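Local coordinates for protein manganese lipoxygenase (Gaeumannomyces graminis, PDB 5FX8) that oxidises linoleic and alpha-linolenic acids with molecular oxygen to 11S- and 13R-hydroperoxides, using a catalytic manganese ion, at residues 105-110 against 541-546. Residues are numbered along the deposited sequence; the frame is centred on the assembly and turned at random.
With NAG (2-acetamido-2-deoxy-beta-D-glucopyranose), chain F; NAG (2-acetamido-2-deoxy-beta-D-glucopyranose), chain B.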
ATOM      1  N   ALA A 105      -0.315  10.192   7.627  1.00 13.68           N
ATOM      2  CA  ALA A 105       0.093  11.585   7.624  1.00 12.36           C
ATOM      3  C   ALA A 105       1.413  11.795   6.890  1.00 13.24           C
ATOM      4  O   ALA A 105       1.519  12.650   6.006  1.00 12.38           O
ATOM      5  CB  ALA A 105       0.177  12.075   9.066  1.00 11.75           C
ATOM      6  N   ASN A 106       2.446  11.057   7.267  1.00 12.81           N
ATOM      7  CA  ASN A 106       3.762  11.283   6.685  1.00 13.23           C
ATOM      8  C   ASN A 106       3.746  11.064   5.168  1.00 14.24           C
ATOM      9  O   ASN A 106       4.209  11.917   4.399  1.00 17.77           O
ATOM     10  CB  ASN A 106       4.739  10.370   7.417  1.00 15.38           C
ATOM     11  CG  ASN A 106       6.162  10.536   7.003  1.00 21.77           C
ATOM     12  OD1 ASN A 106       6.494  11.190   6.035  1.00 25.80           O
ATOM     13  ND2 ASN A 106       7.032   9.888   7.747  1.00 29.60           N
ATOM     14  N   GLN A 107       3.184   9.948   4.713  1.00 12.05           N
ATOM     15  CA  GLN A 107       3.199   9.679   3.287  1.00 12.16           C
ATOM     16  C   GLN A 107       2.354  10.695   2.509  1.00 15.10           C
ATOM     17  O   GLN A 107       2.725  11.096   1.399  1.00 13.37           O
ATOM     18  CB  GLN A 107       2.737   8.255   3.031  1.00  9.65           C
ATOM     19  CG  GLN A 107       2.649   7.866   1.563  1.00 10.15           C
ATOM     20  CD  GLN A 107       3.961   7.392   0.955  1.00 11.23           C
ATOM     21  OE1 GLN A 107       4.931   7.153   1.646  1.00 10.85           O
ATOM     22  NE2 GLN A 107       3.983   7.257  -0.353  1.00 10.67           N
ATOM     23  N   THR A 108       1.235  11.151   3.081  1.00 12.30           N
ATOM     24  CA  THR A 108       0.401  12.112   2.365  1.00 12.48           C
ATOM     25  C   THR A 108       1.105  13.449   2.208  1.00 14.17           C
ATOM     26  O   THR A 108       1.172  14.007   1.102  1.00 14.22           O
ATOM     27  CB  THR A 108      -0.916  12.316   3.087  1.00 11.53           C
ATOM     28  OG1 THR A 108      -1.506  11.059   3.367  1.00 17.07           O
ATOM     29  CG2 THR A 108      -1.845  13.065   2.211  1.00 13.38           C
ATOM     30  N   ALA A 109       1.620  13.987   3.317  1.00 13.92           N
ATOM     31  CA  ALA A 109       2.339  15.249   3.254  1.00 13.09           C
ATOM     32  C   ALA A 109       3.493  15.157   2.280  1.00 15.20           C
ATOM     33  O   ALA A 109       3.696  16.050   1.454  1.00 17.78           O
ATOM     34  CB  ALA A 109       2.834  15.648   4.634  1.00 11.62           C
ATOM     35  N   THR A 110       4.231  14.054   2.330  1.00 15.79           N
ATOM     36  CA  THR A 110       5.396  13.908   1.473  1.00 16.23           C
ATOM     37  C   THR A 110       4.995  13.909   0.018  1.00 15.41           C
ATOM     38  O   THR A 110       5.614  14.586  -0.804  1.00 16.29           O
ATOM     39  CB  THR A 110       6.133  12.628   1.825  1.00 15.57           C
ATOM     40  OG1 THR A 110       6.508  12.683   3.193  1.00 13.69           O
ATOM     41  CG2 THR A 110       7.351  12.465   0.953  1.00 16.24           C
ATOM     42  N   ARG A 541       3.425   3.280   0.739  1.00  9.33           N
ATOM     43  CA  ARG A 541       3.792   3.506   2.133  1.00 11.00           C
ATOM     44  C   ARG A 541       5.296   3.293   2.258  1.00 12.57           C
ATOM     45  O   ARG A 541       5.752   2.189   2.539  1.00 12.94           O
ATOM     46  CB  ARG A 541       3.035   2.588   3.085  1.00  9.63           C
ATOM     47  CG  ARG A 541       1.625   3.015   3.433  1.00  8.77           C
ATOM     48  CD  ARG A 541       1.588   4.285   4.274  1.00  9.22           C
ATOM     49  NE  ARG A 541       0.226   4.721   4.559  1.00  8.56           N
ATOM     50  CZ  ARG A 541      -0.561   5.304   3.665  1.00  8.27           C
ATOM     51  NH1 ARG A 541      -0.125   5.507   2.445  1.00  8.59           N
ATOM     52  NH2 ARG A 541      -1.787   5.658   3.973  1.00  7.62           N
ATOM     53  N   ALA A 542       6.049   4.363   2.105  1.00 13.41           N
ATOM     54  CA  ALA A 542       7.496   4.340   2.160  1.00 12.78           C
ATOM     55  C   ALA A 542       8.061   4.047   3.546  1.00 15.35           C
ATOM     56  O   ALA A 542       9.245   3.737   3.649  1.00 17.10           O
ATOM     57  CB  ALA A 542       8.023   5.682   1.646  1.00 12.90           C
ATOM     58  N   GLN A 543       7.277   4.127   4.609  1.00 17.03           N
ATOM     59  CA  GLN A 543       7.800   4.003   5.963  1.00 15.31           C
ATOM     60  C   GLN A 543       7.670   2.596   6.538  1.00 15.89           C
ATOM     61  O   GLN A 543       8.078   2.381   7.679  1.00 15.17           O
ATOM     62  CB  GLN A 543       7.101   4.978   6.922  1.00 16.66           C
ATOM     63  CG  GLN A 543       6.681   6.331   6.381  1.00 16.95           C
ATOM     64  CD  GLN A 543       5.566   6.215   5.393  1.00 15.01           C
ATOM     65  OE1 GLN A 543       4.781   5.279   5.444  1.00 16.46           O
ATOM     66  NE2 GLN A 543       5.540   7.108   4.449  1.00 12.47           N
ATOM     67  N   VAL A 544       7.097   1.657   5.774  1.00 13.03           N
ATOM     68  CA  VAL A 544       6.822   0.305   6.243  1.00 12.19           C
ATOM     69  C   VAL A 544       8.072  -0.325   6.845  1.00 14.88           C
ATOM     70  O   VAL A 544       8.028  -0.921   7.925  1.00 13.44           O
ATOM     71  CB  VAL A 544       6.260  -0.532   5.081  1.00 11.42           C
ATOM     72  CG1 VAL A 544       6.189  -1.936   5.432  1.00 12.49           C
ATOM     73  CG2 VAL A 544       4.904  -0.144   4.838  1.00 13.46           C
ATOM     74  N   GLY A 545       9.207  -0.176   6.169  1.00 16.37           N
ATOM     75  CA  GLY A 545      10.489  -0.623   6.656  1.00 13.84           C
ATOM     76  C   GLY A 545      10.874  -0.186   8.048  1.00 17.04           C
ATOM     77  O   GLY A 545      11.131  -1.041   8.897  1.00 20.09           O
ATOM     78  N   ASP A 546      10.946   1.125   8.299  1.00 16.73           N
ATOM     79  CA  ASP A 546      11.346   1.621   9.611  1.00 16.73           C
ATOM     80  C   ASP A 546      10.311   1.322  10.683  1.00 19.03           C
ATOM     81  O   ASP A 546      10.659   1.227  11.862  1.00 18.78           O
ATOM     82  CB  ASP A 546      11.603   3.117   9.558  1.00 20.77           C
ATOM     83  CG  ASP A 546      12.516   3.513   8.417  1.00 32.48           C
ATOM     84  OD1 ASP A 546      13.735   3.235   8.505  1.00 37.82           O
ATOM     85  OD2 ASP A 546      12.019   4.118   7.444  1.00 24.52           O
TER
HETATM   86  C1  NAG F   1       8.436   9.910   7.463  1.00 28.40           C
HETATM   87  C2  NAG F   1       9.200  10.180   8.749  1.00 29.40           C
HETATM   88  C3  NAG F   1      10.695  10.099   8.500  1.00 31.98           C
HETATM   89  C4  NAG F   1      11.043   8.757   7.873  1.00 31.41           C
HETATM   90  C5  NAG F   1      10.212   8.531   6.616  1.00 28.58           C
HETATM   91  C6  NAG F   1      10.407   7.156   6.029  1.00 27.33           C
HETATM   92  C7  NAG F   1       8.153  11.625  10.421  1.00 35.44           C
HETATM   93  C8  NAG F   1       7.841  13.035  10.818  1.00 42.61           C
HETATM   94  N2  NAG F   1       8.842  11.477   9.289  1.00 32.54           N
HETATM   95  O3  NAG F   1      11.363  10.268   9.746  1.00 33.67           O
HETATM   96  O4  NAG F   1      12.422   8.697   7.539  1.00 35.88           O
HETATM   97  O5  NAG F   1       8.817   8.641   6.930  1.00 24.59           O
HETATM   98  O6  NAG F   1      10.139   6.149   6.996  1.00 26.32           O
HETATM   99  O7  NAG F   1       7.801  10.667  11.095  1.00 34.87           O
HETATM  100  C1  NAG B   2      13.038   7.646   8.320  1.00 41.36           C
HETATM  101  C2  NAG B   2      14.428   7.392   7.733  1.00 34.37           C
HETATM  102  C3  NAG B   2      15.192   6.375   8.565  1.00 37.81           C
HETATM  103  C4  NAG B   2      15.187   6.750  10.039  1.00 39.64           C
HETATM  104  C5  NAG B   2      13.755   6.983  10.508  1.00 38.98           C
HETATM  105  C6  NAG B   2      13.678   7.471  11.929  1.00 45.75           C
HETATM  106  C7  NAG B   2      14.446   7.700   5.298  1.00 32.51           C
HETATM  107  C8  NAG B   2      14.300   7.020   3.975  1.00 32.84           C
HETATM  108  N2  NAG B   2      14.313   6.917   6.367  1.00 34.72           N
HETATM  109  O3  NAG B   2      16.523   6.328   8.066  1.00 48.56           O
HETATM  110  O4  NAG B   2      15.801   5.716  10.802  1.00 48.68           O
HETATM  111  O5  NAG B   2      13.151   8.000   9.699  1.00 38.27           O
HETATM  112  O6  NAG B   2      14.977   7.524  12.498  1.00 58.12           O
HETATM  113  O7  NAG B   2      14.676   8.898   5.396  1.00 33.02           O
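Gln107, on the long helix 86-124 of this lipoxygenase fold, reaches across to a type I beta turn, Arg541 to Val544, in the loop after helix 526-539. Its CG stands anti to the backbone N (chi1 177°); a bend at chi2 then turns CD, and OE1 reaches the turn. There OE1 accepts two bonds. The backbone N of Ala542 donates to OE1 at 3.0 Å, nearly straight but from above the carbonyl plane. NE2 of Gln543 lies in that plane, on a lone pair of Gln107 OE1, 2.9 Å away; this bond is more bent, with an N-H...O angle of 134°, and the two amides are turned 73° apart. Glutamine suits the place because its other end is a donor: NE2 of Gln107 bonds to the carbonyls of Ala537 and Ser145, so both ends of this buried amide are satisfied. CG of Gln107 packs 3.7 Å from NH1 of Arg541, and that nitrogen is hydrogen-bonded to the carbonyl O of Arg538. The Arg541 side chain lies about 4 Å from the side chain of Val618, the C-terminal manganese ligand.

Asn106, one residue earlier, is N-glycosylated and supplies the amide nitrogen that the sugar needs. Its CG stands anti to its own backbone N, and ND2 is joined to C1 of the first N-acetylglucosamine by a 1.4 Å covalent bond. This sugar packs against Gln543, whose CG lies 3.2 Å from the ring oxygen O5. The carboxylate of Asp546, a good acceptor for a sugar hydroxyl, gives a second point of attachment: O6 of that sugar donates to Asp546 OD2 at 2.8 Å.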